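Local coordinates for glycerol Dehydrogenase (Unidentified, PDB 5XN8), which catalyses the NAD-dependent oxidation of glycerol to dihydroxyacetone and binds a zinc ion here at its metal site, at residues S189-A203 / T238-L250. Residues are numbered along the deposited sequence; the frame is centred on the assembly and turned at random.
Sequences SMAGGQSTEAALSLA and TYLSGIGFESSGL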
loop_
_atom_site.group_PDB
_atom_site.type_symbol
_atom_site.label_atom_id
_atom_site.label_comp_id
_atom_site.label_asym_id
_atom_site.label_seq_id
_atom_site.Cartn_x
_atom_site.Cartn_y
_atom_site.Cartn_z
ATOM N N SER A 189 28.949 -24.966 3.815
ATOM C CA SER A 189 28.341 -25.477 5.044
ATOM C C SER A 189 28.903 -26.846 5.416
ATOM O O SER A 189 29.677 -27.437 4.663
ATOM C CB SER A 189 26.822 -25.566 4.875
ATOM O OG SER A 189 26.462 -26.570 3.945
ATOM N N MET A 190 28.495 -27.342 6.584
ATOM C CA MET A 190 28.878 -28.682 7.064
ATOM C C MET A 190 28.384 -29.804 6.165
ATOM O O MET A 190 29.007 -30.862 6.104
ATOM C CB MET A 190 28.345 -28.928 8.467
ATOM C CG MET A 190 29.021 -28.093 9.547
ATOM S SD MET A 190 28.106 -28.176 11.095
ATOM C CE MET A 190 28.223 -29.947 11.416
ATOM N N ALA A 191 27.249 -29.573 5.498
ATOM C CA ALA A 191 26.749 -30.464 4.456
ATOM C C ALA A 191 27.763 -30.665 3.328
ATOM O O ALA A 191 27.789 -31.725 2.710
ATOM C CB ALA A 191 25.439 -29.938 3.899
ATOM N N GLY A 192 28.574 -29.643 3.059
ATOM C CA GLY A 192 29.772 -29.765 2.219
ATOM C C GLY A 192 29.815 -28.893 0.976
ATOM O O GLY A 192 30.825 -28.892 0.272
ATOM N N GLY A 193 28.738 -28.152 0.698
ATOM C CA GLY A 193 28.680 -27.264 -0.463
ATOM C C GLY A 193 27.985 -25.945 -0.178
ATOM O O GLY A 193 27.910 -25.500 0.953
ATOM N N GLN A 194 27.476 -25.327 -1.232
ATOM C CA GLN A 194 26.672 -24.114 -1.113
ATOM C C GLN A 194 25.291 -24.465 -0.561
ATOM O O GLN A 194 24.914 -25.641 -0.493
ATOM C CB GLN A 194 26.523 -23.416 -2.469
ATOM C CG GLN A 194 27.822 -23.054 -3.183
ATOM C CD GLN A 194 28.701 -22.110 -2.405
ATOM O OE1 GLN A 194 28.215 -21.300 -1.617
ATOM N NE2 GLN A 194 30.008 -22.201 -2.620
ATOM N N SER A 195 24.532 -23.447 -0.172
ATOM C CA SER A 195 23.181 -23.661 0.336
ATOM C C SER A 195 22.182 -23.894 -0.789
ATOM O O SER A 195 22.209 -23.219 -1.821
ATOM C CB SER A 195 22.704 -22.489 1.178
ATOM O OG SER A 195 21.525 -22.846 1.872
ATOM N N THR A 196 21.303 -24.859 -0.567
ATOM C CA THR A 196 20.097 -24.998 -1.353
ATOM C C THR A 196 19.155 -23.871 -0.932
ATOM O O THR A 196 19.325 -23.294 0.137
ATOM C CB THR A 196 19.411 -26.360 -1.104
ATOM O OG1 THR A 196 19.134 -26.511 0.295
ATOM C CG2 THR A 196 20.273 -27.499 -1.584
ATOM N N GLU A 197 18.170 -23.562 -1.777
ATOM C CA GLU A 197 17.115 -22.630 -1.393
ATOM C C GLU A 197 16.254 -23.209 -0.282
ATOM O O GLU A 197 15.804 -22.464 0.597
ATOM C CB GLU A 197 16.238 -22.239 -2.580
ATOM C CG GLU A 197 16.961 -21.502 -3.701
ATOM C CD GLU A 197 17.704 -20.261 -3.215
ATOM O OE1 GLU A 197 17.143 -19.502 -2.414
ATOM O OE2 GLU A 197 18.852 -20.049 -3.653
ATOM N N ALA A 198 16.051 -24.526 -0.320
ATOM C CA ALA A 198 15.327 -25.269 0.724
ATOM C C ALA A 198 15.811 -24.959 2.134
ATOM O O ALA A 198 15.027 -24.566 3.001
ATOM C CB ALA A 198 15.444 -26.770 0.468
ATOM N N ALA A 199 17.103 -25.139 2.345
ATOM C CA ALA A 199 17.755 -24.922 3.640
ATOM C C ALA A 199 17.686 -23.472 4.092
ATOM O O ALA A 199 17.438 -23.202 5.275
ATOM C CB ALA A 199 19.208 -25.378 3.569
ATOM N N LEU A 200 17.911 -22.545 3.164
ATOM C CA LEU A 200 17.814 -21.102 3.447
ATOM C C LEU A 200 16.382 -20.661 3.729
ATOM O O LEU A 200 16.152 -19.801 4.577
ATOM C CB LEU A 200 18.377 -20.291 2.278
ATOM C CG LEU A 200 18.387 -18.763 2.427
ATOM C CD1 LEU A 200 19.443 -18.327 3.416
ATOM C CD2 LEU A 200 18.601 -18.076 1.096
ATOM N N SER A 201 15.424 -21.218 2.994
ATOM C CA SER A 201 14.003 -20.935 3.231
ATOM C C SER A 201 13.569 -21.381 4.628
ATOM O O SER A 201 12.808 -20.683 5.287
ATOM C CB SER A 201 13.136 -21.628 2.187
ATOM O OG SER A 201 13.036 -23.002 2.490
ATOM N N LEU A 202 14.041 -22.550 5.059
ATOM C CA LEU A 202 13.741 -23.077 6.402
ATOM C C LEU A 202 14.442 -22.279 7.496
ATOM O O LEU A 202 13.894 -22.094 8.583
ATOM C CB LEU A 202 14.117 -24.557 6.512
ATOM C CG LEU A 202 13.275 -25.567 5.733
ATOM C CD1 LEU A 202 13.954 -26.927 5.792
ATOM C CD2 LEU A 202 11.843 -25.678 6.227
ATOM N N ALA A 203 15.647 -21.802 7.198
ATOM C CA ALA A 203 16.334 -20.819 8.042
ATOM C C ALA A 203 15.491 -19.568 8.280
ATOM O O ALA A 203 15.414 -19.088 9.408
ATOM C CB ALA A 203 17.669 -20.430 7.430
ATOM N N THR A 238 14.173 -27.086 16.662
ATOM C CA THR A 238 14.807 -28.376 16.411
ATOM C C THR A 238 15.021 -28.682 14.929
ATOM O O THR A 238 16.162 -28.870 14.507
ATOM C CB THR A 238 14.005 -29.514 17.062
ATOM O OG1 THR A 238 13.540 -29.089 18.347
ATOM C CG2 THR A 238 14.886 -30.764 17.225
ATOM N N TYR A 239 13.948 -28.758 14.146
ATOM C CA TYR A 239 14.080 -29.122 12.732
ATOM C C TYR A 239 14.490 -27.930 11.864
ATOM O O TYR A 239 15.422 -28.048 11.071
ATOM C CB TYR A 239 12.800 -29.795 12.186
ATOM C CG TYR A 239 13.049 -30.482 10.859
ATOM C CD1 TYR A 239 12.987 -29.773 9.666
ATOM C CD2 TYR A 239 13.401 -31.826 10.801
ATOM C CE1 TYR A 239 13.241 -30.398 8.440
ATOM C CE2 TYR A 239 13.666 -32.453 9.591
ATOM C CZ TYR A 239 13.585 -31.744 8.415
ATOM O OH TYR A 239 13.849 -32.383 7.227
ATOM N N LEU A 240 13.811 -26.793 12.008
ATOM C CA LEU A 240 14.072 -25.636 11.141
ATOM C C LEU A 240 15.448 -25.025 11.398
ATOM O O LEU A 240 16.141 -24.617 10.452
ATOM C CB LEU A 240 12.998 -24.549 11.309
ATOM C CG LEU A 240 11.526 -24.921 11.119
ATOM C CD1 LEU A 240 10.653 -23.676 11.141
ATOM C CD2 LEU A 240 11.329 -25.671 9.800
ATOM N N SER A 241 15.827 -24.932 12.669
ATOM C CA SER A 241 17.123 -24.373 13.037
ATOM C C SER A 241 18.243 -25.363 12.726
ATOM O O SER A 241 19.316 -24.963 12.276
ATOM C CB SER A 241 17.138 -23.972 14.519
ATOM O OG SER A 241 18.364 -23.346 14.880
ATOM N N GLY A 242 17.975 -26.651 12.956
ATOM C CA GLY A 242 18.922 -27.731 12.683
ATOM C C GLY A 242 19.336 -27.911 11.235
ATOM O O GLY A 242 20.531 -28.031 10.942
ATOM N N ILE A 243 18.354 -27.950 10.336
ATOM C CA ILE A 243 18.626 -27.979 8.882
ATOM C C ILE A 243 19.279 -26.655 8.492
ATOM O O ILE A 243 20.213 -26.629 7.698
ATOM C CB ILE A 243 17.340 -28.194 8.033
ATOM C CG1 ILE A 243 16.655 -29.536 8.329
ATOM C CG2 ILE A 243 17.639 -28.083 6.539
ATOM C CD1 ILE A 243 17.468 -30.769 8.027
ATOM N N GLY A 244 18.780 -25.560 9.063
ATOM C CA GLY A 244 19.322 -24.226 8.832
ATOM C C GLY A 244 20.807 -24.054 9.077
ATOM O O GLY A 244 21.498 -23.523 8.223
ATOM N N PHE A 245 21.321 -24.506 10.219
ATOM C CA PHE A 245 22.743 -24.278 10.538
ATOM C C PHE A 245 23.670 -25.251 9.794
ATOM O O PHE A 245 24.739 -24.852 9.316
ATOM C CB PHE A 245 22.990 -24.248 12.066
ATOM C CG PHE A 245 23.433 -25.563 12.672
ATOM C CD1 PHE A 245 24.766 -25.950 12.628
ATOM C CD2 PHE A 245 22.522 -26.392 13.320
ATOM C CE1 PHE A 245 25.180 -27.151 13.193
ATOM C CE2 PHE A 245 22.925 -27.594 13.880
ATOM C CZ PHE A 245 24.257 -27.979 13.820
ATOM N N GLU A 246 23.253 -26.513 9.692
ATOM C CA GLU A 246 24.103 -27.563 9.134
ATOM C C GLU A 246 24.217 -27.497 7.615
ATOM O O GLU A 246 25.298 -27.744 7.071
ATOM C CB GLU A 246 23.589 -28.944 9.555
ATOM C CG GLU A 246 24.522 -30.091 9.189
ATOM C CD GLU A 246 24.046 -31.419 9.732
ATOM O OE1 GLU A 246 22.902 -31.827 9.411
ATOM O OE2 GLU A 246 24.820 -32.058 10.483
ATOM N N SER A 247 23.103 -27.192 6.942
ATOM C CA SER A 247 23.031 -27.177 5.478
ATOM C C SER A 247 22.965 -25.782 4.838
ATOM O O SER A 247 23.056 -25.669 3.609
ATOM C CB SER A 247 21.834 -28.015 5.013
ATOM O OG SER A 247 22.006 -29.377 5.374
ATOM N N SER A 248 22.801 -24.728 5.637
ATOM C CA SER A 248 22.903 -23.353 5.124
ATOM C C SER A 248 24.184 -22.683 5.633
ATOM O O SER A 248 24.927 -22.114 4.838
ATOM C CB SER A 248 21.648 -22.543 5.471
ATOM O OG SER A 248 21.228 -21.744 4.375
ATOM N N GLY A 249 24.439 -22.746 6.943
ATOM C CA GLY A 249 25.737 -22.350 7.526
ATOM C C GLY A 249 25.691 -21.566 8.844
ATOM O O GLY A 249 24.697 -20.876 9.131
ATOM N N LEU A 250 26.782 -21.685 9.621
ATOM C CA LEU A 250 27.078 -20.839 10.778
ATOM C C LEU A 250 27.997 -19.687 10.367
ATOM O O LEU A 250 28.722 -19.786 9.381
ATOM C CB LEU A 250 27.825 -21.629 11.863
ATOM C CG LEU A 250 27.186 -22.890 12.431
ATOM C CD1 LEU A 250 28.214 -23.673 13.236
ATOM C CD2 LEU A 250 25.997 -22.533 13.301
#
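L240 and L202 open the contact between two helices of the all-helical domain of an iron-containing alcohol dehydrogenase fold; the axes of 197-203 and 238-247 approach to 8.0 Å at 132°. The two leucines lie at about a right angle, L240 CD2 meeting L202 CD2 at 3.6 Å, while the other branch, L202 CD1, rests 3.9 Å from I243 CG2. That methyl is anti to the I243 backbone N, which turns it to L202 while CG1 sits over one face of the Y239 ring, toward its rim. At G244 the backbones close in, its CA 4.6 Å from A203 CA. F245 receives M190 SD obliquely, 69° off the ring normal and 3.7 Å from CE1, a Met-aromatic contact; the ring's other neighbours include D121 and S125, probable glycerol and NAD sites. The E246 carbonyl O accepts A191 N at 3.1 Å (N-H...O angle 149°), which ties the 189-193 loop to the C-terminal part of helix 238-247. E246's carboxylate accepts hydrogen bonds from A126 N (at OE2) and N146 ND2 (at OE1). S247 CB packs on A199 CB. S248 OG donates to S195 OG (2.8 Å), and S195 OG to the O of T196, the N-cap of helix 197-203 (2.8 Å).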